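Local coordinates for uncharacterized protein (Sinorhizobium meliloti, PDB 4DNH) that is of unknown function but folds as a TIM barrel and is probably related to the dihydrodipicolinate synthase family, at residues Ile135-Tyr139 with Leu155-Leu161. Coordinates in Å, arbitrary orientation, origin at the centre of the assembly. Numbering follows the deposited sequence.
Sequences ILAAY and LMASRAL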
ATOM      1  N   ILE A 135      14.367 -20.800   4.698  1.00 61.41           N
ATOM      2  CA  ILE A 135      13.602 -19.559   4.870  1.00 59.07           C
ATOM      3  C   ILE A 135      14.537 -18.417   5.247  1.00 58.97           C
ATOM      4  O   ILE A 135      14.434 -17.320   4.692  1.00 55.38           O
ATOM      5  CB  ILE A 135      12.452 -19.717   5.904  1.00 58.49           C
ATOM      6  CG1 ILE A 135      11.319 -20.587   5.328  1.00 57.86           C
ATOM      7  CG2 ILE A 135      11.906 -18.364   6.336  1.00 54.68           C
ATOM      8  CD1 ILE A 135      10.510 -21.346   6.364  1.00 57.81           C
ATOM      9  N   LEU A 136      15.466 -18.685   6.166  1.00 60.77           N
ATOM     10  CA  LEU A 136      16.456 -17.676   6.539  1.00 60.31           C
ATOM     11  C   LEU A 136      17.300 -17.261   5.348  1.00 59.87           C
ATOM     12  O   LEU A 136      17.580 -16.073   5.161  1.00 59.20           O
ATOM     13  CB  LEU A 136      17.347 -18.163   7.674  1.00 60.91           C
ATOM     14  CG  LEU A 136      16.635 -18.250   9.021  1.00 61.51           C
ATOM     15  CD1 LEU A 136      17.470 -19.046  10.024  1.00 65.11           C
ATOM     16  CD2 LEU A 136      16.271 -16.863   9.541  1.00 58.58           C
ATOM     17  N   ALA A 137      17.687 -18.246   4.542  1.00 61.00           N
ATOM     18  CA  ALA A 137      18.456 -17.998   3.327  1.00 62.84           C
ATOM     19  C   ALA A 137      17.663 -17.096   2.370  1.00 61.29           C
ATOM     20  O   ALA A 137      18.207 -16.157   1.788  1.00 62.40           O
ATOM     21  CB  ALA A 137      18.846 -19.316   2.662  1.00 62.94           C
ATOM     22  N   ALA A 138      16.367 -17.361   2.250  1.00 60.60           N
ATOM     23  CA  ALA A 138      15.489 -16.559   1.414  1.00 57.61           C
ATOM     24  C   ALA A 138      15.449 -15.089   1.871  1.00 57.68           C
ATOM     25  O   ALA A 138      15.681 -14.184   1.062  1.00 59.30           O
ATOM     26  CB  ALA A 138      14.102 -17.171   1.384  1.00 57.25           C
ATOM     27  N   TYR A 139      15.183 -14.856   3.158  1.00 55.75           N
ATOM     28  CA  TYR A 139      15.211 -13.508   3.730  1.00 55.14           C
ATOM     29  C   TYR A 139      16.541 -12.792   3.518  1.00 60.76           C
ATOM     30  O   TYR A 139      16.579 -11.666   3.015  1.00 61.65           O
ATOM     31  CB  TYR A 139      14.921 -13.534   5.230  1.00 53.91           C
ATOM     32  CG  TYR A 139      13.466 -13.415   5.596  1.00 52.18           C
ATOM     33  CD1 TYR A 139      12.728 -12.275   5.270  1.00 51.47           C
ATOM     34  CD2 TYR A 139      12.826 -14.439   6.273  1.00 52.81           C
ATOM     35  CE1 TYR A 139      11.385 -12.177   5.603  1.00 52.60           C
ATOM     36  CE2 TYR A 139      11.488 -14.349   6.616  1.00 52.86           C
ATOM     37  CZ  TYR A 139      10.769 -13.224   6.287  1.00 52.18           C
ATOM     38  OH  TYR A 139       9.436 -13.162   6.635  1.00 51.31           O
ATOM     39  N   LEU A 155      10.194  -5.331   6.252  1.00 45.55           N
ATOM     40  CA  LEU A 155      10.337  -6.768   6.342  1.00 47.52           C
ATOM     41  C   LEU A 155       8.977  -7.439   6.180  1.00 49.69           C
ATOM     42  O   LEU A 155       8.119  -7.372   7.065  1.00 49.83           O
ATOM     43  CB  LEU A 155      11.012  -7.156   7.651  1.00 49.09           C
ATOM     44  CG  LEU A 155      11.448  -8.608   7.789  1.00 50.02           C
ATOM     45  CD1 LEU A 155      12.465  -8.955   6.718  1.00 48.31           C
ATOM     46  CD2 LEU A 155      12.021  -8.841   9.173  1.00 51.90           C
HETATM   47  N   MSE A 156       8.791  -8.074   5.029  1.00 50.57           N
HETATM   48  CA  MSE A 156       7.496  -8.635   4.659  1.00 53.27           C
HETATM   49  C   MSE A 156       7.273  -9.983   5.295  1.00 53.21           C
HETATM   50  O   MSE A 156       8.235 -10.688   5.658  1.00 55.15           O
HETATM   51  CB  MSE A 156       7.430  -8.703   3.136  1.00 55.10           C
HETATM   52  CG  MSE A 156       7.228  -7.287   2.598  1.00 60.06           C
HETATM   53 SE   MSE A 156       7.211  -7.328   0.626  1.00 66.93          SE
HETATM   54  CE  MSE A 156       5.261  -7.456   0.332  1.00 59.41           C
ATOM     55  N   ALA A 157       6.000 -10.340   5.452  1.00 49.36           N
ATOM     56  CA  ALA A 157       5.623 -11.647   5.967  1.00 50.60           C
ATOM     57  C   ALA A 157       5.926 -12.685   4.901  1.00 50.72           C
ATOM     58  O   ALA A 157       5.980 -12.360   3.717  1.00 52.48           O
ATOM     59  CB  ALA A 157       4.155 -11.669   6.342  1.00 50.57           C
ATOM     60  N   SER A 158       6.140 -13.923   5.326  1.00 49.89           N
ATOM     61  CA  SER A 158       6.652 -14.967   4.453  1.00 50.71           C
ATOM     62  C   SER A 158       5.663 -16.135   4.275  1.00 53.22           C
ATOM     63  O   SER A 158       5.224 -16.765   5.252  1.00 52.24           O
ATOM     64  CB  SER A 158       8.014 -15.434   4.986  1.00 53.54           C
ATOM     65  OG  SER A 158       8.350 -16.757   4.602  1.00 55.17           O
ATOM     66  N   ARG A 159       5.317 -16.390   3.011  1.00 54.76           N
ATOM     67  CA  ARG A 159       4.401 -17.463   2.592  1.00 55.16           C
ATOM     68  C   ARG A 159       4.944 -18.828   3.080  1.00 55.75           C
ATOM     69  O   ARG A 159       4.212 -19.609   3.671  1.00 57.55           O
ATOM     70  CB  ARG A 159       4.298 -17.446   1.049  1.00 55.63           C
ATOM     71  CG  ARG A 159       2.930 -17.289   0.373  1.00 53.74           C
ATOM     72  CD  ARG A 159       2.287 -15.944   0.677  1.00 53.46           C
ATOM     73  NE  ARG A 159       1.796 -15.066  -0.419  1.00 52.06           N
ATOM     74  CZ  ARG A 159       1.795 -15.259  -1.745  1.00 46.49           C
ATOM     75  NH1 ARG A 159       1.308 -14.285  -2.514  1.00 37.85           N
ATOM     76  NH2 ARG A 159       2.256 -16.379  -2.308  1.00 48.70           N
ATOM     77  N   ALA A 160       6.238 -19.090   2.863  1.00 55.87           N
ATOM     78  CA  ALA A 160       6.848 -20.395   3.178  1.00 55.43           C
ATOM     79  C   ALA A 160       6.904 -20.673   4.681  1.00 56.35           C
ATOM     80  O   ALA A 160       6.785 -21.830   5.118  1.00 57.29           O
ATOM     81  CB  ALA A 160       8.244 -20.490   2.580  1.00 54.49           C
ATOM     82  N   LEU A 161       7.093 -19.606   5.457  1.00 54.79           N
ATOM     83  CA  LEU A 161       7.120 -19.682   6.912  1.00 54.71           C
ATOM     84  C   LEU A 161       5.721 -19.953   7.497  1.00 54.91           C
ATOM     85  O   LEU A 161       5.583 -20.802   8.389  1.00 56.08           O
ATOM     86  CB  LEU A 161       7.761 -18.424   7.512  1.00 52.60           C
ATOM     87  CG  LEU A 161       7.908 -18.334   9.039  1.00 53.44           C
ATOM     88  CD1 LEU A 161       8.860 -19.373   9.624  1.00 55.56           C
ATOM     89  CD2 LEU A 161       8.335 -16.936   9.439  1.00 51.73           C
TER
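Ile-135, one turn into helix 132-148, points its CA-to-CB bond at the short helix 159-164 that follows the fourth barrel strand. Its CD1 lies 3.8 Å from CA of Leu-161 and 4.2 Å from that residue's CD1, while CG1 of Ile-135 packs 4.1 Å from CB of Ala-160, so the isoleucine rests on the first turn of the short helix. That turn is closed by Ser-158 as N-cap: its OG accepts from Leu-161 N at 3.2 Å, and CG2 of Ile-135 comes within 4.3 Å of the same oxygen. One turn on, Tyr-139, whose N hydrogen-bonds to Ile-135 O at 3.0 Å, returns to the same face. Its ring reaches across to the strand end, with CE1 3.6 Å from CD1 of Leu-155. The phenol OH donates to the backbone O of Met-156, just past the strand, at 2.9 Å, and also sits 3.1 Å from CB of Ser-158. Tyr-175 of helix 168-181 touches both Tyr-139 and Leu-155, extending this buried layer. The arrangement is the packing of a (beta/alpha)8, or TIM, barrel: helix 132-148, which links the parallel strands 115-119 and 153-155 in a beta-alpha-beta unit, packs with its N-terminal part against the C-terminal end of strand 153-155 and the beta-alpha loop with helix 159-164 that follows.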